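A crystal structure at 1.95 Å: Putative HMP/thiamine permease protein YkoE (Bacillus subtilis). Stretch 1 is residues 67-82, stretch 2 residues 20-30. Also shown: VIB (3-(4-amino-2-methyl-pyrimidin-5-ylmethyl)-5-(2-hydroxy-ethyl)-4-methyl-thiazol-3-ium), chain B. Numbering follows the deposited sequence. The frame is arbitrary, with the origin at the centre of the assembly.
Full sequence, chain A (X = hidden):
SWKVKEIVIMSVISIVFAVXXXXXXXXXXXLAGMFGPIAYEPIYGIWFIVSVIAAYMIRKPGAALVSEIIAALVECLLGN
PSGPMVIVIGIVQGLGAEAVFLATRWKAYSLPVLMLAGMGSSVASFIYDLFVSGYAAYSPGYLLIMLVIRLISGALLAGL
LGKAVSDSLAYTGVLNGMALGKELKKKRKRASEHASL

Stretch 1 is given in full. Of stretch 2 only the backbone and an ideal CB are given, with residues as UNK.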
ATOM      1  N   SER A  67      -2.227   5.704  -7.030  1.00 25.13           N
ATOM      2  CA  SER A  67      -3.191   5.454  -5.963  1.00 25.44           C
ATOM      3  C   SER A  67      -2.697   6.012  -4.607  1.00 24.04           C
ATOM      4  O   SER A  67      -3.469   6.601  -3.865  1.00 20.48           O
ATOM      5  CB  SER A  67      -3.479   3.960  -5.851  1.00 24.37           C
ATOM      6  OG  SER A  67      -2.317   3.247  -5.460  1.00 23.68           O
ATOM      7  N   GLU A  68      -1.415   5.822  -4.294  1.00 22.00           N
ATOM      8  CA  GLU A  68      -0.850   6.290  -3.028  1.00 21.03           C
ATOM      9  C   GLU A  68      -0.796   7.828  -2.982  1.00 23.80           C
ATOM     10  O   GLU A  68      -1.029   8.431  -1.933  1.00 21.29           O
ATOM     11  CB  GLU A  68       0.551   5.686  -2.819  1.00 19.65           C
ATOM     12  CG  GLU A  68       1.273   6.045  -1.495  1.00 19.93           C
ATOM     13  CD  GLU A  68       0.709   5.340  -0.255  1.00 20.27           C
ATOM     14  OE1 GLU A  68      -0.299   4.604  -0.358  1.00 20.35           O
ATOM     15  OE2 GLU A  68       1.269   5.543   0.839  1.00 20.32           O
ATOM     16  N   ILE A  69      -0.463   8.452  -4.109  1.00 20.94           N
ATOM     17  CA  ILE A  69      -0.472   9.909  -4.195  1.00 21.84           C
ATOM     18  C   ILE A  69      -1.869  10.456  -3.891  1.00 22.19           C
ATOM     19  O   ILE A  69      -2.023  11.373  -3.070  1.00 27.44           O
ATOM     20  CB  ILE A  69       0.002  10.401  -5.574  1.00 24.10           C
ATOM     21  CG1 ILE A  69       1.502  10.132  -5.736  1.00 22.59           C
ATOM     22  CG2 ILE A  69      -0.318  11.912  -5.773  1.00 23.89           C
ATOM     23  CD1 ILE A  69       2.002  10.335  -7.139  1.00 23.36           C
ATOM     24  N   ILE A  70      -2.886   9.889  -4.532  1.00 22.08           N
ATOM     25  CA  ILE A  70      -4.257  10.340  -4.302  1.00 27.55           C
ATOM     26  C   ILE A  70      -4.681  10.132  -2.838  1.00 22.34           C
ATOM     27  O   ILE A  70      -5.282  11.023  -2.227  1.00 23.04           O
ATOM     28  CB  ILE A  70      -5.248   9.617  -5.229  1.00 22.80           C
ATOM     29  CG1 ILE A  70      -4.973   9.987  -6.695  1.00 26.20           C
ATOM     30  CG2 ILE A  70      -6.673   9.965  -4.847  1.00 28.00           C
ATOM     31  CD1 ILE A  70      -5.669   9.060  -7.707  1.00 26.63           C
ATOM     32  N   ALA A  71      -4.373   8.960  -2.286  1.00 21.55           N
ATOM     33  CA  ALA A  71      -4.682   8.684  -0.890  1.00 22.88           C
ATOM     34  C   ALA A  71      -3.999   9.709   0.044  1.00 27.61           C
ATOM     35  O   ALA A  71      -4.612  10.191   0.983  1.00 22.64           O
ATOM     36  CB  ALA A  71      -4.262   7.244  -0.513  1.00 20.83           C
ATOM     37  N   ALA A  72      -2.729  10.022  -0.220  1.00 26.40           N
ATOM     38  CA  ALA A  72      -1.986  10.989   0.597  1.00 26.52           C
ATOM     39  C   ALA A  72      -2.552  12.403   0.470  1.00 25.38           C
ATOM     40  O   ALA A  72      -2.637  13.148   1.461  1.00 25.78           O
ATOM     41  CB  ALA A  72      -0.511  10.989   0.221  1.00 25.56           C
ATOM     42  N   LEU A  73      -2.912  12.775  -0.753  1.00 23.94           N
ATOM     43  CA  LEU A  73      -3.518  14.071  -1.020  1.00 25.14           C
ATOM     44  C   LEU A  73      -4.779  14.223  -0.188  1.00 25.56           C
ATOM     45  O   LEU A  73      -4.992  15.240   0.474  1.00 26.70           O
ATOM     46  CB  LEU A  73      -3.842  14.235  -2.522  1.00 25.35           C
ATOM     47  CG  LEU A  73      -4.868  15.300  -2.921  1.00 26.66           C
ATOM     48  CD1 LEU A  73      -4.396  16.695  -2.461  1.00 28.05           C
ATOM     49  CD2 LEU A  73      -5.147  15.292  -4.430  1.00 27.05           C
ATOM     50  N   VAL A  74      -5.621  13.200  -0.229  1.00 24.84           N
ATOM     51  CA  VAL A  74      -6.904  13.274   0.434  1.00 25.42           C
ATOM     52  C   VAL A  74      -6.723  13.244   1.953  1.00 25.70           C
ATOM     53  O   VAL A  74      -7.444  13.932   2.679  1.00 26.79           O
ATOM     54  CB  VAL A  74      -7.840  12.139  -0.029  1.00 33.57           C
ATOM     55  CG1 VAL A  74      -9.104  12.113   0.818  1.00 25.68           C
ATOM     56  CG2 VAL A  74      -8.189  12.321  -1.506  1.00 28.65           C
ATOM     57  N   GLU A  75      -5.756  12.456   2.427  1.00 24.94           N
ATOM     58  CA  GLU A  75      -5.444  12.450   3.852  1.00 25.51           C
ATOM     59  C   GLU A  75      -5.012  13.856   4.317  1.00 26.85           C
ATOM     60  O   GLU A  75      -5.413  14.316   5.381  1.00 27.99           O
ATOM     61  CB  GLU A  75      -4.355  11.420   4.176  1.00 24.74           C
ATOM     62  CG  GLU A  75      -4.193  11.206   5.675  1.00 28.89           C
ATOM     63  CD  GLU A  75      -2.917  10.462   6.034  1.00 25.27           C
ATOM     64  OE1 GLU A  75      -2.318   9.837   5.132  1.00 29.30           O
ATOM     65  OE2 GLU A  75      -2.514  10.523   7.214  1.00 26.46           O
ATOM     66  N   CYS A  76      -4.202  14.523   3.504  1.00 26.94           N
ATOM     67  CA  CYS A  76      -3.797  15.898   3.773  1.00 28.46           C
ATOM     68  C   CYS A  76      -5.020  16.811   3.861  1.00 29.60           C
ATOM     69  O   CYS A  76      -5.175  17.562   4.822  1.00 31.04           O
ATOM     70  CB  CYS A  76      -2.834  16.406   2.692  1.00 28.52           C
ATOM     71  SG  CYS A  76      -2.401  18.180   2.852  1.00 30.94           S
ATOM     72  N   LEU A  77      -5.889  16.722   2.855  1.00 31.93           N
ATOM     73  CA  LEU A  77      -7.116  17.516   2.801  1.00 31.24           C
ATOM     74  C   LEU A  77      -8.003  17.313   4.027  1.00 30.93           C
ATOM     75  O   LEU A  77      -8.587  18.273   4.537  1.00 33.91           O
ATOM     76  CB  LEU A  77      -7.933  17.180   1.534  1.00 35.37           C
ATOM     77  CG  LEU A  77      -7.291  17.480   0.181  1.00 39.60           C
ATOM     78  CD1 LEU A  77      -8.272  17.235  -0.955  1.00 41.59           C
ATOM     79  CD2 LEU A  77      -6.745  18.904   0.144  1.00 39.14           C
ATOM     80  N   LEU A  78      -8.122  16.064   4.468  1.00 29.86           N
ATOM     81  CA  LEU A  78      -8.940  15.710   5.626  1.00 30.51           C
ATOM     82  C   LEU A  78      -8.349  16.179   6.953  1.00 31.69           C
ATOM     83  O   LEU A  78      -8.981  16.031   7.990  1.00 32.63           O
ATOM     84  CB  LEU A  78      -9.158  14.199   5.683  1.00 29.28           C
ATOM     85  CG  LEU A  78     -10.033  13.629   4.566  1.00 28.63           C
ATOM     86  CD1 LEU A  78     -10.072  12.118   4.625  1.00 30.57           C
ATOM     87  CD2 LEU A  78     -11.436  14.220   4.638  1.00 35.15           C
ATOM     88  N   GLY A  79      -7.135  16.716   6.922  1.00 31.87           N
ATOM     89  CA  GLY A  79      -6.579  17.362   8.096  1.00 37.41           C
ATOM     90  C   GLY A  79      -5.370  16.716   8.748  1.00 33.23           C
ATOM     91  O   GLY A  79      -5.150  16.907   9.942  1.00 34.70           O
ATOM     92  N   ASN A  80      -4.580  15.971   7.984  1.00 31.65           N
ATOM     93  CA  ASN A  80      -3.305  15.467   8.501  1.00 31.67           C
ATOM     94  C   ASN A  80      -2.525  16.616   9.139  1.00 33.71           C
ATOM     95  O   ASN A  80      -2.267  17.620   8.487  1.00 35.35           O
ATOM     96  CB  ASN A  80      -2.474  14.812   7.397  1.00 30.03           C
ATOM     97  CG  ASN A  80      -1.172  14.208   7.917  1.00 30.17           C
ATOM     98  OD1 ASN A  80      -0.203  14.921   8.186  1.00 31.44           O
ATOM     99  ND2 ASN A  80      -1.147  12.893   8.060  1.00 33.84           N
ATOM    100  N   PRO A  81      -2.169  16.477  10.424  1.00 35.10           N
ATOM    101  CA  PRO A  81      -1.554  17.564  11.205  1.00 44.90           C
ATOM    102  C   PRO A  81      -0.197  18.024  10.654  1.00 37.93           C
ATOM    103  O   PRO A  81       0.223  19.157  10.913  1.00 39.99           O
ATOM    104  CB  PRO A  81      -1.385  16.948  12.607  1.00 46.35           C
ATOM    105  CG  PRO A  81      -2.258  15.732  12.616  1.00 46.18           C
ATOM    106  CD  PRO A  81      -2.308  15.240  11.207  1.00 41.06           C
ATOM    107  N   SER A  82       0.475  17.161   9.902  1.00 38.55           N
ATOM    108  CA  SER A  82       1.771  17.516   9.335  1.00 42.72           C
ATOM    109  C   SER A  82       1.620  18.267   8.013  1.00 44.51           C
ATOM    110  O   SER A  82       2.610  18.628   7.381  1.00 48.38           O
ATOM    111  CB  SER A  82       2.632  16.263   9.133  1.00 35.36           C
ATOM    112  OG  SER A  82       2.347  15.629   7.898  1.00 36.63           O
ATOM    113  N   UNK A  20      -8.796   5.844   6.405  1.00 28.22           N
ATOM    114  CA  UNK A  20      -8.074   4.898   7.254  1.00 31.16           C
ATOM    115  C   UNK A  20      -6.683   5.414   7.621  1.00 29.85           C
ATOM    116  O   UNK A  20      -6.276   5.360   8.787  1.00 30.24           O
ATOM    117  CB  UNK A  20      -7.958   3.544   6.552  1.00 31.16           C
ATOM    118  N   UNK A  21      -5.951   5.888   6.613  1.00 24.53           N
ATOM    119  CA  UNK A  21      -4.630   6.482   6.809  1.00 23.42           C
ATOM    120  C   UNK A  21      -4.663   7.573   7.894  1.00 24.68           C
ATOM    121  O   UNK A  21      -3.787   7.640   8.748  1.00 24.02           O
ATOM    122  CB  UNK A  21      -4.116   7.065   5.491  1.00 23.42           C
ATOM    123  N   UNK A  22      -5.667   8.436   7.832  1.00 25.56           N
ATOM    124  CA  UNK A  22      -5.747   9.564   8.757  1.00 28.00           C
ATOM    125  C   UNK A  22      -5.942   9.090  10.200  1.00 29.99           C
ATOM    126  O   UNK A  22      -5.346   9.635  11.133  1.00 27.96           O
ATOM    127  CB  UNK A  22      -6.890  10.498   8.352  1.00 28.00           C
ATOM    128  N   UNK A  23      -6.795   8.086  10.368  1.00 28.38           N
ATOM    129  CA  UNK A  23      -7.046   7.485  11.672  1.00 34.99           C
ATOM    130  C   UNK A  23      -5.754   6.913  12.258  1.00 31.17           C
ATOM    131  O   UNK A  23      -5.413   7.172  13.415  1.00 28.89           O
ATOM    132  CB  UNK A  23      -8.110   6.392  11.560  1.00 34.99           C
ATOM    133  N   UNK A  24      -5.025   6.156  11.444  1.00 29.21           N
ATOM    134  CA  UNK A  24      -3.766   5.561  11.892  1.00 25.89           C
ATOM    135  C   UNK A  24      -2.686   6.598  12.136  1.00 26.75           C
ATOM    136  O   UNK A  24      -1.834   6.416  13.002  1.00 25.39           O
ATOM    137  CB  UNK A  24      -3.271   4.543  10.863  1.00 25.89           C
ATOM    138  N   UNK A  25      -2.727   7.691  11.386  1.00 24.92           N
ATOM    139  CA  UNK A  25      -1.794   8.779  11.635  1.00 25.01           C
ATOM    140  C   UNK A  25      -2.010   9.359  13.034  1.00 26.56           C
ATOM    141  O   UNK A  25      -1.046   9.624  13.767  1.00 26.63           O
ATOM    142  CB  UNK A  25      -1.949   9.870  10.573  1.00 25.01           C
ATOM    143  N   UNK A  26      -3.272   9.541  13.404  1.00 28.75           N
ATOM    144  CA  UNK A  26      -3.589  10.048  14.740  1.00 29.33           C
ATOM    145  C   UNK A  26      -3.049   9.096  15.824  1.00 29.30           C
ATOM    146  O   UNK A  26      -2.395   9.543  16.763  1.00 29.91           O
ATOM    147  CB  UNK A  26      -5.101  10.227  14.894  1.00 29.33           C
ATOM    148  N   UNK A  27      -3.302   7.793  15.666  1.00 28.92           N
ATOM    149  CA  UNK A  27      -2.695   6.750  16.516  1.00 34.56           C
ATOM    150  C   UNK A  27      -1.174   6.868  16.606  1.00 32.12           C
ATOM    151  O   UNK A  27      -0.588   6.789  17.686  1.00 34.18           O
ATOM    152  CB  UNK A  27      -3.062   5.364  15.981  1.00 34.56           C
ATOM    153  N   UNK A  28      -0.541   7.012  15.448  1.00 31.56           N
ATOM    154  CA  UNK A  28       0.901   7.085  15.373  1.00 32.18           C
ATOM    155  C   UNK A  28       1.480   8.265  16.124  1.00 29.46           C
ATOM    156  O   UNK A  28       2.514   8.132  16.776  1.00 27.92           O
ATOM    157  CB  UNK A  28       1.338   7.147  13.908  1.00 32.18           C
ATOM    158  N   UNK A  29       0.820   9.419  16.026  1.00 27.79           N
ATOM    159  CA  UNK A  29       1.259  10.598  16.769  1.00 29.12           C
ATOM    160  C   UNK A  29       1.186  10.365  18.277  1.00 30.29           C
ATOM    161  O   UNK A  29       2.110  10.729  19.018  1.00 31.19           O
ATOM    162  CB  UNK A  29       0.410  11.812  16.385  1.00 29.12           C
ATOM    163  N   UNK A  30       0.088   9.770  18.733  1.00 30.63           N
ATOM    164  CA  UNK A  30      -0.074   9.514  20.151  1.00 32.08           C
ATOM    165  C   UNK A  30       0.987   8.518  20.613  1.00 31.87           C
ATOM    166  O   UNK A  30       1.622   8.707  21.655  1.00 33.00           O
ATOM    167  CB  UNK A  30      -1.480   8.992  20.452  1.00 32.08           C
TER
HETATM  168  CM2 VIB B 201       0.159   8.464   3.328  1.00 21.79           C
HETATM  169  N4A VIB B 201       3.837   7.174   6.287  1.00 17.01           N
HETATM  170  CM4 VIB B 201       4.284   7.803  11.057  1.00 19.99           C
HETATM  171  O1  VIB B 201       7.942   8.052   9.837  1.00 32.11           O
HETATM  172  C7  VIB B 201       8.036   9.440  10.090  1.00 25.25           C
HETATM  173  C6  VIB B 201       6.813   9.859  10.870  1.00 27.23           C
HETATM  174  C2  VIB B 201       4.068  10.260   8.044  1.00 27.58           C
HETATM  175  S1  VIB B 201       5.426  10.724   8.671  1.00 29.14           S
HETATM  176  C5  VIB B 201       5.636   9.818   9.911  1.00 28.09           C
HETATM  177  C4  VIB B 201       4.536   8.889  10.006  1.00 22.07           C
HETATM  178  N3  VIB B 201       3.542   9.177   8.826  1.00 21.60           N
HETATM  179  C7A VIB B 201       2.303   8.420   8.674  1.00 19.46           C
HETATM  180  C4A VIB B 201       2.547   7.803   6.101  1.00 21.35           C
HETATM  181  N3A VIB B 201       1.980   7.848   4.894  1.00 22.46           N
HETATM  182  C2A VIB B 201       0.765   8.443   4.741  1.00 23.11           C
HETATM  183  N1A VIB B 201       0.119   8.979   5.826  1.00 20.99           N
HETATM  184  C6A VIB B 201       0.681   8.940   7.062  1.00 18.53           C
HETATM  185  C5A VIB B 201       1.907   8.336   7.189  1.00 21.70           C

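Residues 20-30 are helical throughout and cross the helix of stretch 1 at 62°, with a closest axis approach of 9.3 Å. The CA atoms of E75 and position 22 are 5.7 Å apart.

Position 20 has no stretch 1 atom within 5.5 Å of its ideal CB. Many helix-compatible side chains would fit. It is V20.

At position 21, CA-to-CB points toward stretch 1. The ideal CB lies 3.3 Å from E75 OE1. Farther along are the small A71 and the carboxylate of E68, an acceptor. A long side chain ending in a donor would suit, aromatic or basic. The residue is Y21. Its CE2 packs 3.8 Å from A71 CB, and Y21 OH donates to E68 OE1 at 2.9 Å. Y21 CD2 also lies 3.6 Å from VIB CM2.

At position 22, CA-to-CB points sideways. The ideal CB is 3.9 Å from E75 CG and 5.1 Å from L78 CB. L78 and the turn that follows it offer an apolar surface. Leucine, isoleucine or methionine would suit. The residue is L22. Its CD2 touches L78 CB at 3.5 Å, while its CD1 reaches the turn, 3.8 Å from N80 N.

Position 23 points away, so stretch 1 sets no demand; it is L23. Position 24 points sideways with nothing near its ideal CB, and stretch 1 does not restrict the choice. It is F24, whose ring leads away.

Position 25 points toward stretch 1. Its ideal CB is 3.5 Å from E75 OE2 and 4.0 Å from N80 ND2. A short donor is favoured: serine or threonine, with cysteine possible. The residue is T25. T25 OG1 donates to E75 OE2 at 2.7 Å, the same oxygen that N80 ND2 reaches at 2.9 Å. The other carboxylate oxygen, E75 OE1, approaches VIB N1A at 2.7 Å, so E75 links this helix contact to the ligand.

Position 26 points sideways and has room, with P81 within reach of a longer side chain. Polar, aromatic or aliphatic groups would serve. It is H26, whose CE1 comes 4.3 Å from P81 CG.

Positions 27, 28 and 30 are out of reach, and stretch 1 does not restrict the choice; the helical angles at 28, -61/-41, do not require glycine. They are F27, G28 and V30.

Position 29 points toward stretch 1, with no atom close to the ideal CB. A medium-length side chain, polar or aliphatic, could meet P81. It is N29, and its ND2 lies 3.8 Å from P81 CG.

Stretch 2, residues 20-30: VYLLFTHFGNV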
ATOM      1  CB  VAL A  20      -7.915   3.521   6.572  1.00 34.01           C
ATOM      2  CG1 VAL A  20      -7.141   2.555   7.492  1.00 30.55           C
ATOM      3  CG2 VAL A  20      -9.260   2.956   6.177  1.00 29.57           C
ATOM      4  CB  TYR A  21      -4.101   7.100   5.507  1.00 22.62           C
ATOM      5  CG  TYR A  21      -3.608   6.120   4.457  1.00 21.77           C
ATOM      6  CD1 TYR A  21      -3.840   4.755   4.570  1.00 22.42           C
ATOM      7  CD2 TYR A  21      -2.893   6.573   3.358  1.00 21.98           C
ATOM      8  CE1 TYR A  21      -3.372   3.868   3.615  1.00 24.35           C
ATOM      9  CE2 TYR A  21      -2.421   5.704   2.405  1.00 20.81           C
ATOM     10  CZ  TYR A  21      -2.659   4.358   2.539  1.00 20.93           C
ATOM     11  OH  TYR A  21      -2.183   3.518   1.587  1.00 22.08           O
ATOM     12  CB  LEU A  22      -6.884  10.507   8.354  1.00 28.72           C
ATOM     13  CG  LEU A  22      -7.077  11.753   9.228  1.00 30.74           C
ATOM     14  CD1 LEU A  22      -5.798  12.584   9.291  1.00 30.71           C
ATOM     15  CD2 LEU A  22      -8.240  12.592   8.710  1.00 34.20           C
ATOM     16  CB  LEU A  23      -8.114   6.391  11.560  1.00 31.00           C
ATOM     17  CG  LEU A  23      -8.216   5.384  12.708  1.00 38.43           C
ATOM     18  CD1 LEU A  23      -8.491   6.080  14.029  1.00 44.40           C
ATOM     19  CD2 LEU A  23      -9.306   4.345  12.421  1.00 35.90           C
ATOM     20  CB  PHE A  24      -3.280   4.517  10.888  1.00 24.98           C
ATOM     21  CG  PHE A  24      -3.888   3.168  11.106  1.00 27.61           C
ATOM     22  CD1 PHE A  24      -3.257   2.234  11.909  1.00 31.36           C
ATOM     23  CD2 PHE A  24      -5.102   2.842  10.540  1.00 29.04           C
ATOM     24  CE1 PHE A  24      -3.821   1.001  12.129  1.00 31.19           C
ATOM     25  CE2 PHE A  24      -5.663   1.605  10.753  1.00 34.84           C
ATOM     26  CZ  PHE A  24      -5.020   0.687  11.561  1.00 33.28           C
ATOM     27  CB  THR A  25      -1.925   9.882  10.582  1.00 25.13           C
ATOM     28  OG1 THR A  25      -1.301   9.435   9.378  1.00 23.98           O
ATOM     29  CG2 THR A  25      -1.250  11.174  11.054  1.00 28.90           C
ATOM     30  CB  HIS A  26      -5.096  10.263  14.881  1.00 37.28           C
ATOM     31  CG  HIS A  26      -5.564  11.574  14.325  1.00 51.24           C
ATOM     32  ND1 HIS A  26      -5.159  12.786  14.841  1.00 61.61           N
ATOM     33  CD2 HIS A  26      -6.394  11.863  13.292  1.00 56.07           C
ATOM     34  CE1 HIS A  26      -5.719  13.766  14.152  1.00 66.80           C
ATOM     35  NE2 HIS A  26      -6.473  13.233  13.207  1.00 61.99           N
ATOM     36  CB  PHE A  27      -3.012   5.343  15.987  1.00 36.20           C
ATOM     37  CG  PHE A  27      -4.455   4.947  16.086  1.00 46.23           C
ATOM     38  CD1 PHE A  27      -5.330   5.626  16.915  1.00 48.96           C
ATOM     39  CD2 PHE A  27      -4.935   3.869  15.349  1.00 54.79           C
ATOM     40  CE1 PHE A  27      -6.667   5.246  17.002  1.00 53.25           C
ATOM     41  CE2 PHE A  27      -6.268   3.484  15.430  1.00 58.67           C
ATOM     42  CZ  PHE A  27      -7.134   4.175  16.258  1.00 55.38           C
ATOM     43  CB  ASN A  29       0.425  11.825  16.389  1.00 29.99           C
ATOM     44  CG  ASN A  29       0.764  12.358  15.007  1.00 32.65           C
ATOM     45  OD1 ASN A  29       1.874  12.173  14.518  1.00 31.72           O
ATOM     46  ND2 ASN A  29      -0.190  13.034  14.379  1.00 35.92           N
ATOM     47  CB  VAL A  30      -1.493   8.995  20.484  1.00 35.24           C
ATOM     48  CG1 VAL A  30      -1.565   8.569  21.934  1.00 34.81           C
ATOM     49  CG2 VAL A  30      -2.536  10.079  20.198  1.00 34.06           C
TER
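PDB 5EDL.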